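Local coordinates for protein putative aminopeptidase (Leishmania major, PDB 5NTH) that belongs to the M17 leucine aminopeptidases, hexameric manganese-binding enzymes, and probably removes residues from the N-termini of peptides, at residues S30-T35 and A208-V213; H161-K166 and C216-D221; Y272-V277 and C357-A362; S381-N386 and S472-M477; G421-A426 and D512-T517. All coordinates share one frame; numbering follows the deposited sequence.

Contact 1: residues S30-T35 and A208-V213; sequences SNVTFT and AICTSV
Cys210, on helix 203-221, sets its thiol against the side chains of Val32 and Phe34 on strand 32-34, the outermost strand of the six-stranded N-terminal sheet. Its SG stands anti to its own carbonyl carbon (chi1 -72°), which carries the sulfur off the helix to 3.9 Å from Val32 CG1 and 3.8 Å from Phe34 CZ. The sulfur meets the ring at its rim: SG lies 5.0 Å from the centroid of the Phe34 ring and 78° off the ring normal, an edge-on sulfur-aromatic contact. Ala152 of helix 148-156 touches both Cys210 and Phe34, while Val183 of strand 181-185 packs on Val32 and Phe34.

One residue further along the helix the contact turns polar. Ser30 N donates to Thr211 OG1 over 3.2 Å in a nearly straight bond (168°), and the same hydroxyl is also bonded to Glu207 O, one turn back in the helix. Ser30 turns its CB toward the helix, with Ser30 OG 3.4 Å from Cys210 CB. Ser30 OG also accepts from Val32 N at 2.9 Å, which makes an ST turn.

The chemistry therefore divides in two. Sulfur, valine and phenylalanine contribute contacts with little directional demand, whereas the Thr211 hydroxyl, accepting from Ser30 N while giving its proton to a helix carbonyl, is the directional link between Ser30 and the helix.

Contact 2: residues H161-K166 and C216-D221; sequences HSYTAK and CQRLVD
A histidine-carboxylate hydrogen bond, His161 to Asp221, fastens a loop of the macro-type N-terminal domain to the last turn of helix 203-221, which leads into the M17 catalytic domain. His161 ND1 donates to Asp221 OD2 over 2.7 Å at 168°. The bond uses the syn lone pair of OD2, which sits essentially in the ring plane, with ring and carboxylate only 24° apart. A water donates to Asp221 OD2 at 2.9 Å and accepts from Tyr163 N of the loop at 3.1 Å.

Gln217 CD stands over one face of the imidazole, with the amide steeply tilted to it and Gln217 NE2 3.6 Å from His161 CE1; the amide's own hydrogen bonds go to Arg157 O and Ala523 O. Arg218 leaves the helix with CG anti to its backbone N (chi1 -177°) and runs extended past Ser162, where its CD comes within 3.4 Å of Ser162 OG. Its guanidinium turns an edge to Tyr163, NH1 standing 3.4 Å from Tyr163 CA, and NH1 makes a weak bond to Ser162 OG. The guanidinium's firmer partners are Thr24 OG1 and the carbonyls of Ala173 and Tyr174.

Asp221 is well supplied with donors, since OD1 also accepts from Ala523 N. Such a buried carboxylate is likely ionised and would favour the positive form of His161. The loop is held by a short, nearly straight bond that is probably charge-assisted.

Contact 3: residues Y272-V277 and C357-A362; sequences YPAHLV and CLAENA
Cys357 faces Leu276 as a non-hydrogen-bonded pair of two antiparallel strands, its SG 3.8 Å from Leu276 CD2. Leu358 follows and forms the hydrogen-bonded pair with His275. Leu358 N donates to His275 O over 2.8 Å, with a C=O...N angle of 170°. The return bond, His275 N to Leu358 O, is 2.9 Å long but reaches the oxygen from above the carbonyl plane, 37° out of it. The same oxygen also receives a CA-H...O contact, with Ala274 CA 3.3 Å from Leu358 O. On the other side of the sheet from Cys357, the Leu358 side chain has CG anti to its carbonyl carbon (chi1 -55°) and places CD1 3.7 Å from Val277 CG2 and against His275 CB.

At Ala359 the ladder of paired bonds has ended, but the chains stay close, Ala359 CB lying 4.3 Å from Ala274 CB. Glu360 makes the next link through water, which donates to OE1 at 2.9 Å and weakly accepts from Tyr272 N; OE1 is also salt-bridged to Arg369 of a neighbouring subunit. Asn361 turns to the active site, where its ND2 bonds Asp303 OD1, a manganese ligand, and so acts as a second-shell residue.

Strand 349-361 runs between 275-282 and the parallel strand 291-300. Helix 229-243 covers the His275 and Leu358 side through Ala233 and Tyr232, and helix 253-257 lays Leu255 against Ala274 and Leu276.

Contact 4: residues S381-N386 and S472-M477; sequences SVEVMN and SPCADM
Glu383 reaches out almost straight toward Ser472, its CG anti to the backbone N (chi1 -163°) and the chain extended beyond. Ser472 OG donates to Glu383 OE1 over 2.6 Å, coming from above the carboxylate plane, 43° out of it. Cys474 N donates to Ser472 OG at 3.2 Å, closing an ST turn. Glu383 OE1 is also salt-bridged to Arg478, so serine and arginine share one oxygen.

At the other end, Ser381 and Asp476 clasp each other reciprocally. Ser381 N points at Asp476 OD2 on its anti side, 2.8 Å away at 176°, while Asp476 N donates to Ser381 OG, also at 2.8 Å. Asp476 OD1 then bonds Ala167 N of a neighbouring subunit.

Between these polar ends Val382 and Met477 cross slantwise, Val382 CG2 resting 3.8 Å from Met477 CG. Their backbones form a parallel bridge: Met477 N donates to Ser381 O at 3.3 Å and Glu383 N to Met477 O at 2.7 Å.

Strand 381-383 is the middle one of a small three-stranded sheet, antiparallel to 373-375 and parallel to 477-478, and Phe495 of helix 488-497 packs on both Val382 and Met477.

Contact 5: residues G421-A426 and D512-T517; sequences GAQGVA and DMAYPT. With BB2 (actinonin), chain E.
Gln423 OE1 sits among the backbone of residues 514-516. Tyr515 N donates to Gln423 OE1 over 2.8 Å, nearly straight (176°) and in the carbonyl plane of the amide. Ala514 N lies 3.1 Å from Gln423 OE1, and Pro516 CD meets the same oxygen tip to tip at 3.4 Å. The side chain gets there by leaving the helix with CG anti to the backbone N (chi1 -176°) and then bending sharply at chi2 (-96°).

On the way its aliphatic part crosses the carboxylate of Asp512, Gln423 CB lying 3.4 Å from Asp512 OD2. Asp512 directs that oxygen to Ser489 OG and Thr420 OG1, and OD1 to Leu419 N, so it steadies two residues of the inhibitor pocket from the second shell.

The Tyr515 ring lies along two glycines: its CD1 is 3.7 Å from Gly424 CA, and its edge meets Gly421, with CE1 3.8 Å from Gly421 CA. Gly421 N donates to actinonin O13 at 3.1 Å.

The segments lie at the C-terminal ends of neighbouring parallel strands, 412-417 and 508-512, one of them binding the inhibitor; such sites at strand ends are characteristic of alpha/beta folds such as the M17 catalytic domain.

Contacts 1 and 2 share helix 203-221, their centres 16 Å apart, and attach to it the edge strand 32-34 and the loop 161-166. Contacts 3 and 5 lie nearest the metal site: Ala359 lies about 10 Å and Ala514 about 8 Å from bound manganese, measured from their side chains, and contact 5 alone hydrogen-bonds actinonin. Between nearest atoms, contact 2 approaches contact 5 to about 5 Å, and contact 3 comes within about 7 Å of contact 4. Within one chain the centres of contacts 2 and 4 stand 38 Å apart, yet the hexamer brings them together: Ala165 and Lys166 of one subunit make weak hydrogen bonds to Ser381 and Ala475 of another.

Contact 1: residues S30-T35 and A208-V213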
# COMPACT_ATOMS: atom_id res chain seq x y z
N SER A 30 20.56 35.14 21.73
CA SER A 30 21.43 34.23 21.01
C SER A 30 22.70 34.01 21.83
O SER A 30 22.91 34.64 22.87
CB SER A 30 21.75 34.74 19.59
OG SER A 30 23.06 35.26 19.46
N ASN A 31 23.53 33.11 21.35
CA ASN A 31 24.82 32.90 21.96
C ASN A 31 25.89 33.18 20.97
O ASN A 31 26.91 32.49 20.93
CB ASN A 31 24.93 31.47 22.52
CG ASN A 31 24.95 30.39 21.43
OD1 ASN A 31 24.61 30.62 20.23
ND2 ASN A 31 25.36 29.19 21.84
N VAL A 32 25.61 34.17 20.13
CA VAL A 32 26.54 34.63 19.13
C VAL A 32 26.95 36.07 19.45
O VAL A 32 26.13 36.92 19.81
CB VAL A 32 25.92 34.55 17.74
CG1 VAL A 32 26.92 34.99 16.69
CG2 VAL A 32 25.50 33.12 17.47
N THR A 33 28.25 36.31 19.32
CA THR A 33 28.80 37.63 19.46
C THR A 33 29.64 37.92 18.24
O THR A 33 30.05 37.01 17.49
CB THR A 33 29.66 37.74 20.75
OG1 THR A 33 30.79 36.84 20.71
CG2 THR A 33 28.79 37.48 21.96
N PHE A 34 29.93 39.19 18.05
CA PHE A 34 30.83 39.58 17.00
C PHE A 34 31.96 40.39 17.61
O PHE A 34 31.76 41.13 18.58
CB PHE A 34 30.07 40.37 15.93
CG PHE A 34 28.91 39.62 15.32
CD1 PHE A 34 27.71 39.52 16.00
CD2 PHE A 34 29.03 39.03 14.07
CE1 PHE A 34 26.65 38.84 15.45
CE2 PHE A 34 27.98 38.32 13.51
CZ PHE A 34 26.79 38.22 14.20
N THR A 35 33.15 40.26 17.04
CA THR A 35 34.31 41.00 17.50
C THR A 35 34.98 41.62 16.29
O THR A 35 35.18 40.97 15.28
CB THR A 35 35.29 40.07 18.28
OG1 THR A 35 34.72 39.71 19.54
CG2 THR A 35 36.66 40.75 18.54
N ALA A 208 20.39 41.14 16.88
CA ALA A 208 18.95 41.01 16.84
C ALA A 208 18.51 39.88 15.89
O ALA A 208 17.60 39.12 16.23
CB ALA A 208 18.31 42.32 16.46
N ILE A 209 19.17 39.78 14.72
CA ILE A 209 18.97 38.65 13.78
C ILE A 209 19.33 37.32 14.44
O ILE A 209 18.52 36.39 14.44
CB ILE A 209 19.74 38.85 12.46
CG1 ILE A 209 19.01 39.87 11.60
CG2 ILE A 209 19.81 37.59 11.65
CD1 ILE A 209 19.86 40.44 10.47
N CYS A 210 20.53 37.22 15.00
CA CYS A 210 20.96 35.98 15.66
C CYS A 210 19.95 35.55 16.71
O CYS A 210 19.52 34.43 16.69
CB CYS A 210 22.34 36.12 16.28
SG CYS A 210 23.64 36.21 15.05
N THR A 211 19.56 36.48 17.59
CA THR A 211 18.56 36.20 18.62
C THR A 211 17.24 35.72 18.02
O THR A 211 16.67 34.74 18.52
CB THR A 211 18.30 37.43 19.50
OG1 THR A 211 19.46 37.72 20.29
CG2 THR A 211 17.13 37.24 20.45
N SER A 212 16.78 36.40 16.98
CA SER A 212 15.54 36.02 16.32
C SER A 212 15.63 34.69 15.57
O SER A 212 14.68 33.93 15.59
CB SER A 212 15.02 37.11 15.36
OG SER A 212 14.13 38.01 16.02
N VAL A 213 16.72 34.42 14.87
CA VAL A 213 16.83 33.14 14.17
C VAL A 213 16.77 32.01 15.23
O VAL A 213 15.98 31.06 15.12
CB VAL A 213 18.14 33.03 13.39
CG1 VAL A 213 18.50 31.59 13.09
CG2 VAL A 213 18.07 33.79 12.09

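Contact 2: residues H161-K166 and C216-D221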
# COMPACT_ATOMS: atom_id res chain seq x y z
N HIS A 161 21.52 23.45 19.31
CA HIS A 161 20.17 24.00 19.52
C HIS A 161 19.85 24.17 20.99
O HIS A 161 20.25 23.35 21.78
CB HIS A 161 19.12 23.10 18.87
CG HIS A 161 19.21 23.08 17.37
ND1 HIS A 161 18.10 22.98 16.56
CD2 HIS A 161 20.28 23.19 16.55
CE1 HIS A 161 18.49 23.01 15.30
NE2 HIS A 161 19.81 23.13 15.27
N SER A 162 19.11 25.22 21.33
CA SER A 162 18.80 25.53 22.71
C SER A 162 17.75 24.63 23.35
O SER A 162 17.77 24.47 24.56
CB SER A 162 18.40 26.99 22.87
OG SER A 162 17.10 27.26 22.43
N TYR A 163 16.83 24.11 22.55
CA TYR A 163 15.87 23.13 23.06
C TYR A 163 16.51 21.77 23.12
O TYR A 163 16.92 21.21 22.08
CB TYR A 163 14.58 23.03 22.22
CG TYR A 163 13.59 22.04 22.84
CD1 TYR A 163 12.72 22.46 23.83
CD2 TYR A 163 13.59 20.68 22.50
CE1 TYR A 163 11.86 21.57 24.45
CE2 TYR A 163 12.71 19.78 23.11
CZ TYR A 163 11.85 20.24 24.09
OH TYR A 163 10.95 19.40 24.74
N THR A 164 16.56 21.23 24.34
CA THR A 164 16.95 19.83 24.59
C THR A 164 16.36 19.35 25.91
O THR A 164 16.06 20.15 26.80
CB THR A 164 18.50 19.67 24.54
OG1 THR A 164 18.87 18.28 24.47
CG2 THR A 164 19.14 20.30 25.72
N ALA A 165 16.13 18.04 26.01
CA ALA A 165 15.80 17.36 27.29
C ALA A 165 16.85 16.31 27.73
O ALA A 165 16.70 15.66 28.78
CB ALA A 165 14.41 16.74 27.23
N LYS A 166 17.92 16.16 26.94
CA LYS A 166 19.05 15.32 27.33
C LYS A 166 19.56 15.62 28.73
O LYS A 166 19.61 16.78 29.15
CB LYS A 166 20.25 15.51 26.41
CG LYS A 166 20.04 15.13 24.96
CD LYS A 166 21.36 14.65 24.37
CE LYS A 166 21.42 14.77 22.86
NZ LYS A 166 20.63 13.70 22.19
N CYS A 216 13.54 31.43 16.85
CA CYS A 216 12.77 30.70 15.89
C CYS A 216 13.07 29.20 15.93
O CYS A 216 12.15 28.40 15.96
CB CYS A 216 12.99 31.27 14.50
SG CYS A 216 11.91 30.50 13.34
N GLN A 217 14.34 28.82 15.97
CA GLN A 217 14.69 27.41 16.12
C GLN A 217 14.12 26.79 17.41
O GLN A 217 13.76 25.62 17.41
CB GLN A 217 16.19 27.19 16.08
CG GLN A 217 16.88 27.57 14.79
CD GLN A 217 18.40 27.36 14.87
OE1 GLN A 217 19.06 28.04 15.63
NE2 GLN A 217 18.94 26.41 14.10
N ARG A 218 14.01 27.57 18.48
CA ARG A 218 13.51 27.09 19.75
C ARG A 218 12.04 26.81 19.71
O ARG A 218 11.61 25.74 20.07
CB ARG A 218 13.76 28.11 20.84
CG ARG A 218 13.33 27.63 22.22
CD ARG A 218 14.04 28.38 23.33
NE ARG A 218 13.64 27.95 24.67
CZ ARG A 218 14.05 26.84 25.28
NH1 ARG A 218 14.87 25.96 24.69
NH2 ARG A 218 13.63 26.59 26.51
N LEU A 219 11.26 27.78 19.28
CA LEU A 219 9.81 27.61 19.16
C LEU A 219 9.46 26.43 18.25
O LEU A 219 8.67 25.58 18.62
CB LEU A 219 9.18 28.90 18.68
CG LEU A 219 9.32 30.11 19.62
CD1 LEU A 219 8.70 31.32 18.95
CD2 LEU A 219 8.69 29.89 20.99
N VAL A 220 10.14 26.33 17.11
CA VAL A 220 9.88 25.25 16.16
C VAL A 220 10.20 23.90 16.76
O VAL A 220 9.35 23.02 16.78
CB VAL A 220 10.63 25.47 14.83
CG1 VAL A 220 10.59 24.24 13.95
CG2 VAL A 220 10.02 26.63 14.06
N ASP A 221 11.43 23.77 17.24
CA ASP A 221 11.95 22.54 17.88
C ASP A 221 11.12 22.06 19.04
O ASP A 221 11.00 20.86 19.21
CB ASP A 221 13.36 22.73 18.44
CG ASP A 221 14.48 22.47 17.42
OD1 ASP A 221 14.24 21.91 16.32
OD2 ASP A 221 15.65 22.80 17.76
O HOH W 1 16.22 24.93 19.63

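Contact 3: residues Y272-V277 and C357-A362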
# COMPACT_ATOMS: atom_id res chain seq x y z
N TYR A 272 -6.20 22.39 23.31
CA TYR A 272 -6.19 23.84 23.52
C TYR A 272 -6.59 24.60 22.27
O TYR A 272 -6.19 24.21 21.15
CB TYR A 272 -4.85 24.31 24.07
CG TYR A 272 -4.51 23.56 25.31
CD1 TYR A 272 -5.38 23.57 26.41
CD2 TYR A 272 -3.35 22.79 25.38
CE1 TYR A 272 -5.10 22.84 27.54
CE2 TYR A 272 -3.04 22.07 26.52
CZ TYR A 272 -3.92 22.09 27.58
OH TYR A 272 -3.59 21.35 28.69
N PRO A 273 -7.35 25.71 22.44
CA PRO A 273 -8.11 26.29 21.33
C PRO A 273 -7.34 27.14 20.31
O PRO A 273 -6.18 27.49 20.51
CB PRO A 273 -9.18 27.12 22.04
CG PRO A 273 -8.54 27.51 23.32
CD PRO A 273 -7.55 26.45 23.69
N ALA A 274 -8.02 27.47 19.22
CA ALA A 274 -7.46 28.30 18.17
C ALA A 274 -7.30 29.78 18.58
O ALA A 274 -8.03 30.27 19.43
CB ALA A 274 -8.30 28.18 16.92
N HIS A 275 -6.32 30.45 17.97
CA HIS A 275 -6.14 31.90 18.14
C HIS A 275 -5.73 32.52 16.83
O HIS A 275 -4.86 32.00 16.13
CB HIS A 275 -4.99 32.27 19.08
CG HIS A 275 -5.09 31.72 20.47
ND1 HIS A 275 -4.99 30.37 20.74
CD2 HIS A 275 -5.16 32.34 21.67
CE1 HIS A 275 -5.05 30.19 22.05
NE2 HIS A 275 -5.14 31.37 22.64
N LEU A 276 -6.31 33.68 16.53
CA LEU A 276 -5.64 34.62 15.66
C LEU A 276 -4.98 35.65 16.55
O LEU A 276 -5.62 36.31 17.35
CB LEU A 276 -6.60 35.26 14.66
CG LEU A 276 -6.85 34.38 13.43
CD1 LEU A 276 -7.99 34.97 12.65
CD2 LEU A 276 -5.64 34.29 12.53
N VAL A 277 -3.67 35.75 16.43
CA VAL A 277 -2.92 36.67 17.23
C VAL A 277 -2.19 37.57 16.25
O VAL A 277 -1.48 37.07 15.37
CB VAL A 277 -1.90 35.95 18.11
CG1 VAL A 277 -1.20 36.94 19.03
CG2 VAL A 277 -2.56 34.84 18.91
N CYS A 357 -1.55 32.49 12.82
CA CYS A 357 -2.73 31.64 12.70
C CYS A 357 -2.57 30.39 13.52
O CYS A 357 -2.09 29.40 13.00
CB CYS A 357 -2.97 31.29 11.25
SG CYS A 357 -3.04 32.73 10.18
N LEU A 358 -3.00 30.42 14.78
CA LEU A 358 -2.69 29.36 15.74
C LEU A 358 -3.79 28.34 15.88
O LEU A 358 -4.94 28.73 16.02
CB LEU A 358 -2.45 29.94 17.13
CG LEU A 358 -1.37 31.00 17.17
CD1 LEU A 358 -1.13 31.41 18.60
CD2 LEU A 358 -0.08 30.48 16.55
N ALA A 359 -3.39 27.05 15.92
CA ALA A 359 -4.31 25.92 16.04
C ALA A 359 -3.54 24.62 16.02
O ALA A 359 -2.50 24.55 15.39
CB ALA A 359 -5.29 25.90 14.88
N GLU A 360 -4.07 23.59 16.70
CA GLU A 360 -3.63 22.20 16.45
C GLU A 360 -4.67 21.55 15.58
O GLU A 360 -5.85 21.67 15.86
CB GLU A 360 -3.45 21.34 17.71
CG GLU A 360 -3.13 19.86 17.37
CD GLU A 360 -2.67 18.97 18.53
OE1 GLU A 360 -2.16 19.51 19.53
OE2 GLU A 360 -2.79 17.71 18.43
N ASN A 361 -4.23 20.88 14.52
CA ASN A 361 -5.09 19.99 13.73
C ASN A 361 -5.14 18.58 14.37
O ASN A 361 -4.27 17.72 14.13
CB ASN A 361 -4.63 19.90 12.28
CG ASN A 361 -5.71 19.34 11.36
OD1 ASN A 361 -6.89 19.31 11.72
ND2 ASN A 361 -5.31 18.91 10.18
N ALA A 362 -6.16 18.38 15.19
CA ALA A 362 -6.27 17.20 16.03
C ALA A 362 -7.40 16.35 15.50
O ALA A 362 -8.25 16.85 14.76
CB ALA A 362 -6.51 17.59 17.47
O HOH W 2 -3.60 20.92 21.62

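Contact 4: residues S381-N386 and S472-M477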
# COMPACT_ATOMS: atom_id res chain seq x y z
N SER A 381 -17.28 30.20 0.65
CA SER A 381 -17.60 28.91 1.24
C SER A 381 -16.61 27.85 0.76
O SER A 381 -16.25 27.83 -0.41
CB SER A 381 -19.03 28.51 0.89
OG SER A 381 -19.17 28.31 -0.50
N VAL A 382 -16.19 26.96 1.65
CA VAL A 382 -15.16 25.99 1.29
C VAL A 382 -15.62 24.59 1.58
O VAL A 382 -16.07 24.30 2.69
CB VAL A 382 -13.83 26.25 2.04
CG1 VAL A 382 -12.82 25.16 1.74
CG2 VAL A 382 -13.26 27.57 1.60
N GLU A 383 -15.48 23.71 0.60
CA GLU A 383 -15.82 22.30 0.80
C GLU A 383 -14.56 21.50 1.16
O GLU A 383 -13.70 21.28 0.32
CB GLU A 383 -16.47 21.68 -0.44
CG GLU A 383 -17.19 20.37 -0.10
CD GLU A 383 -17.67 19.57 -1.30
OE1 GLU A 383 -17.33 19.97 -2.44
OE2 GLU A 383 -18.38 18.54 -1.09
N VAL A 384 -14.49 21.06 2.40
CA VAL A 384 -13.32 20.35 2.90
C VAL A 384 -13.29 18.94 2.36
O VAL A 384 -14.06 18.13 2.78
CB VAL A 384 -13.34 20.29 4.44
CG1 VAL A 384 -12.13 19.53 4.97
CG2 VAL A 384 -13.37 21.70 5.03
N MET A 385 -12.37 18.64 1.46
CA MET A 385 -12.20 17.28 0.92
C MET A 385 -11.10 16.49 1.59
O MET A 385 -11.14 15.25 1.59
CB MET A 385 -11.89 17.35 -0.56
CG MET A 385 -12.94 18.06 -1.38
SD MET A 385 -14.31 16.96 -1.73
CE MET A 385 -15.25 16.95 -0.21
N ASN A 386 -10.11 17.19 2.12
CA ASN A 386 -9.05 16.58 2.88
C ASN A 386 -8.73 17.45 4.04
O ASN A 386 -8.27 18.57 3.83
CB ASN A 386 -7.80 16.39 2.05
CG ASN A 386 -6.79 15.51 2.76
OD1 ASN A 386 -6.27 15.91 3.79
ND2 ASN A 386 -6.55 14.30 2.26
N SER A 472 -16.04 22.99 -6.76
CA SER A 472 -16.93 22.18 -5.95
C SER A 472 -18.36 22.26 -6.50
O SER A 472 -18.77 23.29 -6.90
CB SER A 472 -16.94 22.73 -4.54
OG SER A 472 -17.93 22.09 -3.75
N PRO A 473 -19.13 21.18 -6.44
CA PRO A 473 -20.55 21.23 -6.77
C PRO A 473 -21.48 21.99 -5.78
O PRO A 473 -22.60 22.29 -6.14
CB PRO A 473 -20.98 19.74 -6.83
CG PRO A 473 -19.90 18.94 -6.19
CD PRO A 473 -18.69 19.82 -6.04
N CYS A 474 -21.04 22.28 -4.55
CA CYS A 474 -21.92 22.90 -3.55
C CYS A 474 -21.27 23.99 -2.67
O CYS A 474 -21.80 24.41 -1.64
CB CYS A 474 -22.48 21.79 -2.69
SG CYS A 474 -21.20 21.00 -1.70
N ALA A 475 -20.13 24.48 -3.09
CA ALA A 475 -19.45 25.56 -2.37
C ALA A 475 -18.60 26.31 -3.35
O ALA A 475 -18.41 25.89 -4.50
CB ALA A 475 -18.60 25.01 -1.26
N ASP A 476 -18.09 27.44 -2.91
CA ASP A 476 -17.30 28.28 -3.79
C ASP A 476 -16.04 27.57 -4.28
O ASP A 476 -15.69 27.69 -5.44
CB ASP A 476 -16.99 29.63 -3.14
CG ASP A 476 -18.24 30.48 -2.97
OD1 ASP A 476 -19.03 30.60 -3.99
OD2 ASP A 476 -18.41 30.99 -1.83
N MET A 477 -15.43 26.79 -3.39
CA MET A 477 -14.24 26.03 -3.72
C MET A 477 -14.04 24.86 -2.77
O MET A 477 -14.60 24.82 -1.68
CB MET A 477 -13.05 26.95 -3.60
CG MET A 477 -12.82 27.46 -2.18
SD MET A 477 -11.75 28.90 -2.06
CE MET A 477 -10.50 28.41 -3.26

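Contact 5: residues G421-A426 and D512-T517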
# COMPACT_ATOMS: atom_id res chain seq x y z
N GLY A 421 4.01 19.13 0.86
CA GLY A 421 5.08 18.28 0.34
C GLY A 421 5.37 18.48 -1.14
O GLY A 421 6.46 18.13 -1.63
N ALA A 422 4.42 19.03 -1.88
CA ALA A 422 4.63 19.32 -3.28
C ALA A 422 5.79 20.30 -3.43
O ALA A 422 6.62 20.20 -4.38
CB ALA A 422 3.35 19.89 -3.88
N GLN A 423 5.88 21.21 -2.48
CA GLN A 423 7.02 22.11 -2.36
C GLN A 423 8.34 21.40 -2.52
O GLN A 423 9.16 21.83 -3.33
CB GLN A 423 6.98 22.84 -1.03
CG GLN A 423 8.08 23.88 -0.82
CD GLN A 423 9.27 23.32 -0.04
OE1 GLN A 423 9.16 22.97 1.14
NE2 GLN A 423 10.42 23.20 -0.72
N GLY A 424 8.57 20.34 -1.75
CA GLY A 424 9.83 19.59 -1.83
C GLY A 424 10.10 19.00 -3.22
O GLY A 424 11.22 19.02 -3.73
N VAL A 425 9.04 18.49 -3.84
CA VAL A 425 9.14 17.91 -5.17
C VAL A 425 9.49 19.01 -6.19
O VAL A 425 10.25 18.81 -7.12
CB VAL A 425 7.81 17.23 -5.54
CG1 VAL A 425 7.88 16.64 -6.95
CG2 VAL A 425 7.44 16.16 -4.50
N ALA A 426 8.90 20.18 -5.99
CA ALA A 426 9.12 21.34 -6.86
C ALA A 426 10.54 21.88 -6.81
O ALA A 426 11.24 21.88 -7.83
CB ALA A 426 8.16 22.45 -6.46
N ASP A 512 6.25 29.11 0.66
CA ASP A 512 6.01 27.74 1.12
C ASP A 512 7.32 27.10 1.53
O ASP A 512 8.08 26.66 0.71
CB ASP A 512 5.35 26.92 0.00
CG ASP A 512 4.88 25.56 0.47
OD1 ASP A 512 5.05 25.19 1.65
OD2 ASP A 512 4.32 24.86 -0.39
N MET A 513 7.55 27.01 2.82
CA MET A 513 8.86 26.60 3.32
C MET A 513 8.76 25.33 4.15
O MET A 513 9.34 25.23 5.20
CB MET A 513 9.57 27.75 4.06
CG MET A 513 8.72 28.80 4.73
SD MET A 513 7.81 28.16 6.12
CE MET A 513 9.12 28.30 7.34
N ALA A 514 8.06 24.34 3.64
CA ALA A 514 7.87 23.11 4.39
C ALA A 514 9.19 22.34 4.69
O ALA A 514 9.45 22.03 5.84
CB ALA A 514 6.88 22.22 3.68
N TYR A 515 10.00 22.07 3.68
CA TYR A 515 11.30 21.39 3.84
C TYR A 515 12.47 22.27 4.37
O TYR A 515 13.21 21.83 5.21
CB TYR A 515 11.67 20.60 2.57
CG TYR A 515 10.72 19.45 2.42
CD1 TYR A 515 9.45 19.64 1.86
CD2 TYR A 515 11.03 18.20 2.94
CE1 TYR A 515 8.54 18.60 1.80
CE2 TYR A 515 10.11 17.16 2.88
CZ TYR A 515 8.87 17.36 2.31
OH TYR A 515 7.97 16.31 2.24
N PRO A 516 12.61 23.52 3.90
CA PRO A 516 13.74 24.36 4.40
C PRO A 516 13.69 24.72 5.91
O PRO A 516 14.71 25.11 6.49
CB PRO A 516 13.66 25.62 3.54
CG PRO A 516 12.78 25.28 2.39
CD PRO A 516 11.84 24.21 2.84
N THR A 517 12.52 24.56 6.52
CA THR A 517 12.31 24.89 7.90
C THR A 517 13.05 23.96 8.86
O THR A 517 13.15 24.27 10.04
CB THR A 517 10.81 24.81 8.25
OG1 THR A 517 10.50 25.73 9.29
CG2 THR A 517 10.37 23.39 8.72
C5 BB2 E . 1.01 18.63 3.65
C3 BB2 E . 0.25 19.02 4.87
O4 BB2 E . -0.14 18.14 5.59
N1 BB2 E . 0.05 20.30 5.19
O2 BB2 E . -0.64 20.62 6.38
C6 BB2 E . 0.09 17.85 2.71
C12 BB2 E . 0.94 16.98 1.85
O13 BB2 E . 1.40 17.44 0.85
C7 BB2 E . -0.75 18.84 1.88
C8 BB2 E . -1.64 18.19 0.84
C9 BB2 E . -2.78 17.40 1.47
C10 BB2 E . -2.82 15.97 0.94
C11 BB2 E . -3.35 15.92 -0.48
N14 BB2 E . 1.19 15.73 2.23
C15 BB2 E . 2.06 14.86 1.45
C16 BB2 E . 2.93 13.95 2.35
C18 BB2 E . 3.23 12.56 1.78
C17 BB2 E . 4.25 14.67 2.70
C19 BB2 E . 1.23 14.16 0.40
O20 BB2 E . 1.30 14.62 -0.72
N21 BB2 E . 0.44 13.09 0.66
C22 BB2 E . 0.12 12.12 -0.40
C23 BB2 E . -0.22 12.67 1.91
C24 BB2 E . -0.55 11.18 1.75
C25 BB2 E . -0.21 10.81 0.33
C26 BB2 E . -1.10 12.66 -1.15
O27 BB2 E . -0.79 13.85 -1.89